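Local coordinates for thiamin pyrophosphokinase (Geobacillus thermodenitrificans, PDB 3K94), which probably catalyses the transfer of pyrophosphate from ATP to thiamine, making thiamine diphosphate, at residues Y145-Y151 with R208-C214. Residues are numbered along the deposited sequence; the frame is centred on the assembly and turned at random.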
loop_
_atom_site.group_PDB
_atom_site.type_symbol
_atom_site.label_atom_id
_atom_site.label_comp_id
_atom_site.label_asym_id
_atom_site.label_seq_id
_atom_site.Cartn_x
_atom_site.Cartn_y
_atom_site.Cartn_z
ATOM N N TYR B 145 -5.693 -10.263 -21.069
ATOM C CA TYR B 145 -6.655 -9.176 -21.035
ATOM C C TYR B 145 -7.668 -9.430 -19.927
ATOM O O TYR B 145 -8.165 -10.541 -19.778
ATOM C CB TYR B 145 -7.384 -8.998 -22.362
ATOM C CG TYR B 145 -8.501 -8.000 -22.222
ATOM C CD1 TYR B 145 -8.231 -6.645 -22.192
ATOM C CD2 TYR B 145 -9.821 -8.412 -22.066
ATOM C CE1 TYR B 145 -9.237 -5.717 -22.043
ATOM C CE2 TYR B 145 -10.846 -7.481 -21.909
ATOM C CZ TYR B 145 -10.540 -6.135 -21.901
ATOM O OH TYR B 145 -11.530 -5.189 -21.751
ATOM N N ASP B 146 -7.956 -8.398 -19.137
ATOM C CA ASP B 146 -8.923 -8.526 -18.046
ATOM C C ASP B 146 -9.720 -7.238 -17.892
ATOM O O ASP B 146 -9.158 -6.168 -17.629
ATOM C CB ASP B 146 -8.220 -8.875 -16.734
ATOM C CG ASP B 146 -9.192 -9.215 -15.620
ATOM O OD1 ASP B 146 -10.331 -8.691 -15.636
ATOM O OD2 ASP B 146 -8.805 -10.006 -14.725
ATOM N N ALA B 147 -11.031 -7.354 -18.060
ATOM C CA ALA B 147 -11.924 -6.206 -18.003
ATOM C C ALA B 147 -11.803 -5.421 -16.695
ATOM O O ALA B 147 -12.025 -4.212 -16.673
ATOM C CB ALA B 147 -13.367 -6.651 -18.229
ATOM N N ARG B 148 -11.441 -6.101 -15.611
ATOM C CA ARG B 148 -11.355 -5.445 -14.300
ATOM C C ARG B 148 -10.180 -4.463 -14.151
ATOM O O ARG B 148 -10.142 -3.684 -13.204
ATOM C CB ARG B 148 -11.301 -6.489 -13.176
ATOM C CG ARG B 148 -12.356 -7.599 -13.282
ATOM C CD ARG B 148 -12.339 -8.501 -12.037
ATOM N NE ARG B 148 -13.016 -9.783 -12.245
ATOM C CZ ARG B 148 -14.331 -9.980 -12.119
ATOM N NH1 ARG B 148 -15.133 -8.974 -11.786
ATOM N NH2 ARG B 148 -14.846 -11.186 -12.333
ATOM N N TYR B 149 -9.220 -4.495 -15.072
ATOM C CA TYR B 149 -7.995 -3.722 -14.891
ATOM C C TYR B 149 -7.542 -3.048 -16.169
ATOM O O TYR B 149 -7.350 -3.709 -17.187
ATOM C CB TYR B 149 -6.883 -4.628 -14.358
ATOM C CG TYR B 149 -7.330 -5.437 -13.169
ATOM C CD1 TYR B 149 -7.612 -4.818 -11.967
ATOM C CD2 TYR B 149 -7.508 -6.817 -13.264
ATOM C CE1 TYR B 149 -8.041 -5.539 -10.875
ATOM C CE2 TYR B 149 -7.937 -7.562 -12.168
ATOM C CZ TYR B 149 -8.202 -6.913 -10.981
ATOM O OH TYR B 149 -8.631 -7.619 -9.894
ATOM N N CYS B 150 -7.377 -1.730 -16.112
ATOM C CA CYS B 150 -6.861 -0.966 -17.244
ATOM C C CYS B 150 -5.366 -0.703 -17.116
ATOM O O CYS B 150 -4.660 -0.569 -18.106
ATOM C CB CYS B 150 -7.588 0.381 -17.362
ATOM S SG CYS B 150 -9.363 0.231 -17.630
ATOM N N TYR B 151 -4.884 -0.611 -15.888
ATOM C CA TYR B 151 -3.519 -0.167 -15.675
ATOM C C TYR B 151 -2.611 -1.294 -15.206
ATOM O O TYR B 151 -3.045 -2.185 -14.475
ATOM C CB TYR B 151 -3.510 0.972 -14.675
ATOM C CG TYR B 151 -4.654 1.949 -14.880
ATOM C CD1 TYR B 151 -4.734 2.740 -16.027
ATOM C CD2 TYR B 151 -5.648 2.082 -13.927
ATOM C CE1 TYR B 151 -5.789 3.638 -16.211
ATOM C CE2 TYR B 151 -6.693 2.975 -14.097
ATOM C CZ TYR B 151 -6.760 3.748 -15.234
ATOM O OH TYR B 151 -7.814 4.616 -15.380
ATOM N N ARG B 208 -1.785 -4.628 -11.167
ATOM C CA ARG B 208 -2.785 -4.325 -12.183
ATOM C C ARG B 208 -3.931 -3.686 -11.451
ATOM O O ARG B 208 -4.397 -4.206 -10.441
ATOM C CB ARG B 208 -3.258 -5.586 -12.919
ATOM C CG ARG B 208 -2.158 -6.352 -13.639
ATOM C CD ARG B 208 -2.712 -7.597 -14.341
ATOM N NE ARG B 208 -3.466 -7.251 -15.546
ATOM C CZ ARG B 208 -4.034 -8.126 -16.379
ATOM N NH1 ARG B 208 -3.953 -9.437 -16.165
ATOM N NH2 ARG B 208 -4.699 -7.680 -17.432
ATOM N N SER B 209 -4.386 -2.542 -11.931
ATOM C CA SER B 209 -5.395 -1.823 -11.191
ATOM C C SER B 209 -6.455 -1.210 -12.088
ATOM O O SER B 209 -6.349 -1.241 -13.311
ATOM C CB SER B 209 -4.741 -0.737 -10.330
ATOM O OG SER B 209 -3.958 0.155 -11.114
ATOM N N SER B 210 -7.470 -0.644 -11.453
ATOM C CA SER B 210 -8.533 0.055 -12.144
ATOM C C SER B 210 -8.925 1.266 -11.302
ATOM O O SER B 210 -8.522 1.376 -10.151
ATOM C CB SER B 210 -9.734 -0.872 -12.315
ATOM O OG SER B 210 -10.933 -0.131 -12.309
ATOM N N ASP B 211 -9.690 2.181 -11.882
ATOM C CA ASP B 211 -10.336 3.245 -11.109
ATOM C C ASP B 211 -11.677 3.595 -11.767
ATOM O O ASP B 211 -12.049 2.975 -12.764
ATOM C CB ASP B 211 -9.425 4.479 -10.948
ATOM C CG ASP B 211 -8.840 4.969 -12.274
ATOM O OD1 ASP B 211 -9.413 4.662 -13.346
ATOM O OD2 ASP B 211 -7.800 5.673 -12.238
ATOM N N SER B 212 -12.403 4.563 -11.212
ATOM C CA SER B 212 -13.708 4.943 -11.758
ATOM C C SER B 212 -13.639 5.124 -13.272
ATOM O O SER B 212 -14.488 4.619 -14.009
ATOM C CB SER B 212 -14.207 6.233 -11.113
ATOM O OG SER B 212 -13.283 7.282 -11.329
ATOM N N SER B 213 -12.613 5.838 -13.728
ATOM C CA SER B 213 -12.399 6.059 -15.152
ATOM C C SER B 213 -12.314 4.751 -15.925
ATOM O O SER B 213 -12.882 4.628 -17.008
ATOM C CB SER B 213 -11.129 6.875 -15.391
ATOM O OG SER B 213 -10.762 6.822 -16.756
ATOM N N CYS B 214 -11.590 3.785 -15.367
ATOM C CA CYS B 214 -11.436 2.485 -16.003
ATOM C C CYS B 214 -12.807 1.832 -16.246
ATOM O O CYS B 214 -13.360 1.139 -15.389
ATOM C CB CYS B 214 -10.504 1.589 -15.175
ATOM S SG CYS B 214 -10.280 -0.077 -15.835
HETATM O O HOH W 1 -6.524 -5.982 -18.900
HETATM O O HOH W 2 -4.355 -4.537 -16.736
#
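Cys150 and Cys214 join the loop 145-151 covalently to the C-terminal tail that follows strand 204-209, with SG to SG at 2.0 Å and a disulfide torsion of 85°, close to the relaxed value. Beside this bridge, the Asp211 carboxylate meets the hydroxyl end of the Tyr151 ring, OD1 at the ring's edge and the two planes 71° apart. The hydroxyl donates to Asp211 OD1 from the syn side (OH to OD1 2.6 Å), and the same oxygen takes the backbone N of Cys214 nearly along its C-O axis (N to OD1 3.1 Å), an Asx motif that shapes the turn carrying the cysteine. Cys150 CB covers one face of that ring, 3.8 Å above its centre; Arg105 of the second subunit makes a cation-pi contact with the ring and a salt bridge to Asp211 OD2. The backbones meet in a classic beta bulge, where Ser209 O accepts from Tyr151 N in a nearly straight bond (3.0 Å) and more weakly from Cys150 N.

Tyr149 and Arg208 cross at about a right angle, CB to CB 4.0 Å. Arg208 is bent at its third torsion (chi3 74°), turning the guanidinium toward the type I turn Asp146-Tyr149: NE donates to a water that gives Tyr149 O a weak bond; NH2 donates weakly to a second water that also accepts from Asp146 N and donates to Tyr149 O, while NH2 also bonds Met144 O.

The disulfide and the Tyr151-Asp211 bond thus tie tail to loop, while the waters link Arg208 on the strand to the turn. Asp211, its negative charge probably stabilised by Arg105 of the second subunit, belongs both to this contact and to the subunit interface.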